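Local atomic coordinates of disease resistance protein RRS1 (Arabidopsis thaliana, PDB entry 5W3X), a protein that binds W-box DNA as a WRKY transcription factor and also acts as an immune receptor conferring resistance to fungal and bacterial pathogens. Residues Ile30-Arg41 and Thr53-Ser63. Sequence-based numbering, arbitrary orientation.
Sequences ILGSRFPRGYYR and TKQVQRSETDS
Strands 37-41 and 53-58 run antiparallel at 163°, their axes 4.6 Å apart at closest approach, with two pairs of backbone hydrogen bonds, Gly38 with Val56 and Tyr40 with Lys54. They are the two central strands of the four-stranded antiparallel sheet of the zinc-binding WRKY domain; strand 22-28 flanks the first and strand 66-71 the second. Beyond the pairing, the extended side chain of Gln57, CG anti to the backbone N (chi1 -177°), carries its amide to the loop before strand 37-41. Arg37 grips Gln57 OE1 side-on with two nitrogens, NE at 2.7 Å and NH1 at 2.6 Å, and the guanidinium and amide planes are 57° apart. At the other end of the amide, Gln57 NE2 gives a weak bond to Phe35 O, which also accepts from Ser33 OG. On the face bearing Tyr40, the ring of Tyr40 touches Val56 CG2 through CE1, while the Lys54 amine reaches on to salt bridges with Asp18 and Glu16. Farther along, Arg58 CG sits over the centre of the Phe35 ring in a CH-pi contact, 3.8 Å from the centroid. Water bridges Pro36 O and Arg58 N. The poorly ordered Glu60 bends at chi2 to cross Arg34, whose backbone N hydrogen-bonds Glu60 OE1 from the syn side, tilted out of the carboxylate plane, at 2.7 Å.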
loop_
_atom_site.group_PDB
_atom_site.type_symbol
_atom_site.label_atom_id
_atom_site.label_comp_id
_atom_site.label_asym_id
_atom_site.label_seq_id
_atom_site.Cartn_x
_atom_site.Cartn_y
_atom_site.Cartn_z
ATOM N N ILE B 30 0.425 2.571 -13.933
ATOM C CA ILE B 30 1.816 2.245 -14.190
ATOM C C ILE B 30 2.603 3.475 -14.693
ATOM O O ILE B 30 2.097 4.253 -15.510
ATOM C CB ILE B 30 1.920 1.112 -15.222
ATOM C CG1 ILE B 30 1.229 -0.146 -14.695
ATOM C CG2 ILE B 30 3.383 0.793 -15.536
ATOM C CD1 ILE B 30 1.958 -0.780 -13.502
ATOM N N LEU B 31 3.817 3.646 -14.172
ATOM C CA LEU B 31 4.771 4.641 -14.655
ATOM C C LEU B 31 4.778 4.715 -16.170
ATOM O O LEU B 31 4.955 3.702 -16.839
ATOM C CB LEU B 31 6.182 4.299 -14.167
ATOM C CG LEU B 31 7.236 5.381 -13.895
ATOM C CD1 LEU B 31 8.656 4.825 -14.130
ATOM C CD2 LEU B 31 7.012 6.659 -14.669
ATOM N N GLY B 32 4.574 5.915 -16.702
ATOM C CA GLY B 32 4.740 6.168 -18.123
ATOM C C GLY B 32 3.592 5.706 -19.004
ATOM O O GLY B 32 3.651 5.854 -20.225
ATOM N N SER B 33 2.539 5.160 -18.405
ATOM C CA SER B 33 1.433 4.635 -19.200
ATOM C C SER B 33 0.112 5.333 -18.914
ATOM O O SER B 33 -0.177 5.713 -17.783
ATOM C CB SER B 33 1.276 3.126 -18.972
ATOM O OG SER B 33 0.233 2.603 -19.778
ATOM N N ARG B 34 -0.703 5.470 -19.951
ATOM C CA ARG B 34 -2.016 6.073 -19.808
ATOM C C ARG B 34 -3.000 5.015 -19.321
ATOM O O ARG B 34 -4.055 5.338 -18.779
ATOM C CB ARG B 34 -2.474 6.690 -21.139
ATOM C CG ARG B 34 -1.790 8.026 -21.437
ATOM C CD ARG B 34 -1.648 8.349 -22.914
ATOM N NE ARG B 34 -2.876 8.172 -23.679
ATOM C CZ ARG B 34 -2.971 7.389 -24.750
ATOM N NH1 ARG B 34 -1.913 6.705 -25.172
ATOM N NH2 ARG B 34 -4.121 7.288 -25.399
ATOM N N PHE B 35 -2.621 3.751 -19.469
ATOM C CA PHE B 35 -3.529 2.656 -19.156
ATOM C C PHE B 35 -3.024 1.785 -18.010
ATOM O O PHE B 35 -1.838 1.466 -17.941
ATOM C CB PHE B 35 -3.753 1.803 -20.400
ATOM C CG PHE B 35 -4.257 2.582 -21.575
ATOM C CD1 PHE B 35 -5.583 2.970 -21.639
ATOM C CD2 PHE B 35 -3.406 2.934 -22.609
ATOM C CE1 PHE B 35 -6.061 3.694 -22.720
ATOM C CE2 PHE B 35 -3.875 3.662 -23.696
ATOM C CZ PHE B 35 -5.204 4.043 -23.749
ATOM N N PRO B 36 -3.939 1.386 -17.114
ATOM C CA PRO B 36 -3.602 0.587 -15.935
ATOM C C PRO B 36 -3.293 -0.855 -16.294
ATOM O O PRO B 36 -3.747 -1.345 -17.330
ATOM C CB PRO B 36 -4.871 0.673 -15.086
ATOM C CG PRO B 36 -5.953 0.813 -16.084
ATOM C CD PRO B 36 -5.381 1.673 -17.184
ATOM N N ARG B 37 -2.520 -1.521 -15.445
ATOM C CA ARG B 37 -2.251 -2.941 -15.611
ATOM C C ARG B 37 -3.110 -3.781 -14.669
ATOM O O ARG B 37 -3.262 -3.458 -13.483
ATOM C CB ARG B 37 -0.772 -3.233 -15.373
ATOM C CG ARG B 37 -0.397 -4.700 -15.485
ATOM C CD ARG B 37 1.115 -4.850 -15.429
ATOM N NE ARG B 37 1.749 -3.931 -16.367
ATOM C CZ ARG B 37 3.031 -3.586 -16.326
ATOM N NH1 ARG B 37 3.512 -2.738 -17.224
ATOM N NH2 ARG B 37 3.826 -4.073 -15.379
ATOM N N GLY B 38 -3.687 -4.845 -15.214
ATOM C CA GLY B 38 -4.467 -5.790 -14.436
ATOM C C GLY B 38 -3.698 -7.083 -14.197
ATOM O O GLY B 38 -3.038 -7.601 -15.102
ATOM N N TYR B 39 -3.771 -7.591 -12.971
ATOM C CA TYR B 39 -3.057 -8.808 -12.585
ATOM C C TYR B 39 -4.056 -9.876 -12.176
ATOM O O TYR B 39 -4.920 -9.619 -11.324
ATOM C CB TYR B 39 -2.110 -8.548 -11.419
ATOM C CG TYR B 39 -1.067 -7.471 -11.665
ATOM C CD1 TYR B 39 -1.413 -6.133 -11.660
ATOM C CD2 TYR B 39 0.272 -7.800 -11.842
ATOM C CE1 TYR B 39 -0.451 -5.128 -11.855
ATOM C CE2 TYR B 39 1.239 -6.808 -12.049
ATOM C CZ TYR B 39 0.875 -5.486 -12.046
ATOM O OH TYR B 39 1.850 -4.523 -12.246
ATOM N N TYR B 40 -3.900 -11.064 -12.760
ATOM C CA TYR B 40 -4.772 -12.210 -12.542
ATOM C C TYR B 40 -3.933 -13.420 -12.153
ATOM O O TYR B 40 -2.762 -13.517 -12.522
ATOM C CB TYR B 40 -5.583 -12.543 -13.802
ATOM C CG TYR B 40 -6.443 -11.419 -14.308
ATOM C CD1 TYR B 40 -5.901 -10.422 -15.110
ATOM C CD2 TYR B 40 -7.799 -11.353 -13.998
ATOM C CE1 TYR B 40 -6.672 -9.386 -15.579
ATOM C CE2 TYR B 40 -8.582 -10.311 -14.468
ATOM C CZ TYR B 40 -8.006 -9.331 -15.259
ATOM O OH TYR B 40 -8.760 -8.285 -15.736
ATOM N N ARG B 41 -4.558 -14.347 -11.431
ATOM C CA ARG B 41 -3.964 -15.638 -11.075
ATOM C C ARG B 41 -5.040 -16.677 -11.332
ATOM O O ARG B 41 -6.191 -16.295 -11.538
ATOM C CB ARG B 41 -3.477 -15.627 -9.622
ATOM C CG ARG B 41 -4.518 -15.173 -8.580
ATOM C CD ARG B 41 -5.307 -16.354 -7.991
ATOM N NE ARG B 41 -6.160 -15.947 -6.877
ATOM C CZ ARG B 41 -7.251 -16.596 -6.488
ATOM N NH1 ARG B 41 -7.649 -17.679 -7.136
ATOM N NH2 ARG B 41 -7.957 -16.149 -5.460
ATOM N N THR B 53 -0.279 -17.318 -13.808
ATOM C CA THR B 53 -0.724 -15.935 -13.667
ATOM C C THR B 53 -0.781 -15.247 -15.027
ATOM O O THR B 53 -0.169 -15.701 -15.993
ATOM C CB THR B 53 0.207 -15.134 -12.753
ATOM O OG1 THR B 53 1.497 -15.062 -13.362
ATOM C CG2 THR B 53 0.344 -15.811 -11.401
ATOM N N LYS B 54 -1.515 -14.146 -15.112
ATOM C CA LYS B 54 -1.453 -13.338 -16.323
ATOM C C LYS B 54 -1.606 -11.854 -16.030
ATOM O O LYS B 54 -2.245 -11.458 -15.058
ATOM C CB LYS B 54 -2.493 -13.808 -17.349
ATOM C CG LYS B 54 -3.934 -13.421 -17.094
ATOM C CD LYS B 54 -4.774 -13.745 -18.332
ATOM C CE LYS B 54 -6.252 -13.470 -18.122
ATOM N NZ LYS B 54 -7.030 -13.765 -19.360
ATOM N N GLN B 55 -0.968 -11.053 -16.880
ATOM C CA GLN B 55 -0.979 -9.603 -16.791
ATOM C C GLN B 55 -1.541 -9.025 -18.070
ATOM O O GLN B 55 -1.177 -9.455 -19.165
ATOM C CB GLN B 55 0.433 -9.065 -16.576
ATOM C CG GLN B 55 1.451 -10.144 -16.301
ATOM C CD GLN B 55 1.427 -10.543 -14.861
ATOM O OE1 GLN B 55 1.313 -9.687 -13.989
ATOM N NE2 GLN B 55 1.501 -11.839 -14.593
ATOM N N VAL B 56 -2.416 -8.041 -17.923
ATOM C CA VAL B 56 -3.129 -7.465 -19.049
ATOM C C VAL B 56 -3.001 -5.952 -19.032
ATOM O O VAL B 56 -3.312 -5.315 -18.026
ATOM C CB VAL B 56 -4.614 -7.834 -19.025
ATOM C CG1 VAL B 56 -5.339 -7.149 -20.167
ATOM C CG2 VAL B 56 -4.805 -9.356 -19.071
ATOM N N GLN B 57 -2.533 -5.374 -20.135
ATOM C CA GLN B 57 -2.390 -3.926 -20.208
ATOM C C GLN B 57 -2.593 -3.406 -21.623
ATOM O O GLN B 57 -1.894 -3.823 -22.546
ATOM C CB GLN B 57 -1.017 -3.497 -19.689
ATOM C CG GLN B 57 -0.824 -1.987 -19.679
ATOM C CD GLN B 57 0.397 -1.560 -18.898
ATOM O OE1 GLN B 57 1.219 -2.391 -18.503
ATOM N NE2 GLN B 57 0.523 -0.257 -18.666
ATOM N N ARG B 58 -3.552 -2.497 -21.780
ATOM C CA ARG B 58 -3.809 -1.829 -23.055
ATOM C C ARG B 58 -2.567 -1.042 -23.472
ATOM O O ARG B 58 -1.968 -0.343 -22.655
ATOM C CB ARG B 58 -5.038 -0.921 -22.935
ATOM C CG ARG B 58 -5.363 -0.084 -24.170
ATOM C CD ARG B 58 -6.805 -0.310 -24.647
ATOM N NE ARG B 58 -7.755 -0.506 -23.552
ATOM C CZ ARG B 58 -8.948 -1.081 -23.694
ATOM N NH1 ARG B 58 -9.324 -1.541 -24.881
ATOM N NH2 ARG B 58 -9.761 -1.218 -22.651
ATOM N N SER B 59 -2.161 -1.185 -24.730
ATOM C CA SER B 59 -0.886 -0.633 -25.178
ATOM C C SER B 59 -0.864 0.887 -25.192
ATOM O O SER B 59 -1.793 1.531 -25.678
ATOM C CB SER B 59 -0.535 -1.144 -26.573
ATOM O OG SER B 59 0.644 -0.512 -27.045
ATOM N N GLU B 60 0.215 1.448 -24.659
ATOM C CA GLU B 60 0.401 2.893 -24.624
ATOM C C GLU B 60 0.476 3.461 -26.038
ATOM O O GLU B 60 -0.303 4.341 -26.405
ATOM C CB GLU B 60 1.666 3.251 -23.836
ATOM C CG GLU B 60 2.063 4.713 -23.906
ATOM C CD GLU B 60 1.189 5.609 -23.047
ATOM O OE1 GLU B 60 0.211 5.102 -22.456
ATOM O OE2 GLU B 60 1.478 6.823 -22.965
ATOM N N THR B 61 1.418 2.947 -26.824
ATOM C CA THR B 61 1.673 3.450 -28.171
ATOM C C THR B 61 0.481 3.275 -29.120
ATOM O O THR B 61 0.048 4.229 -29.767
ATOM C CB THR B 61 2.909 2.762 -28.785
ATOM O OG1 THR B 61 2.727 1.342 -28.765
ATOM C CG2 THR B 61 4.159 3.110 -27.988
ATOM N N ASP B 62 -0.046 2.059 -29.201
ATOM C CA ASP B 62 -1.225 1.790 -30.021
ATOM C C ASP B 62 -2.414 1.418 -29.139
ATOM O O ASP B 62 -2.500 0.294 -28.643
ATOM C CB ASP B 62 -0.937 0.670 -31.026
ATOM N N SER B 63 -3.330 2.361 -28.954
ATOM C CA SER B 63 -4.467 2.181 -28.047
ATOM C C SER B 63 -5.403 1.033 -28.434
ATOM O O SER B 63 -6.251 0.617 -27.642
ATOM C CB SER B 63 -5.269 3.480 -27.962
ATOM O OG SER B 63 -6.522 3.261 -27.338
HETATM O O HOH W 1 -5.380 -1.303 -19.478
#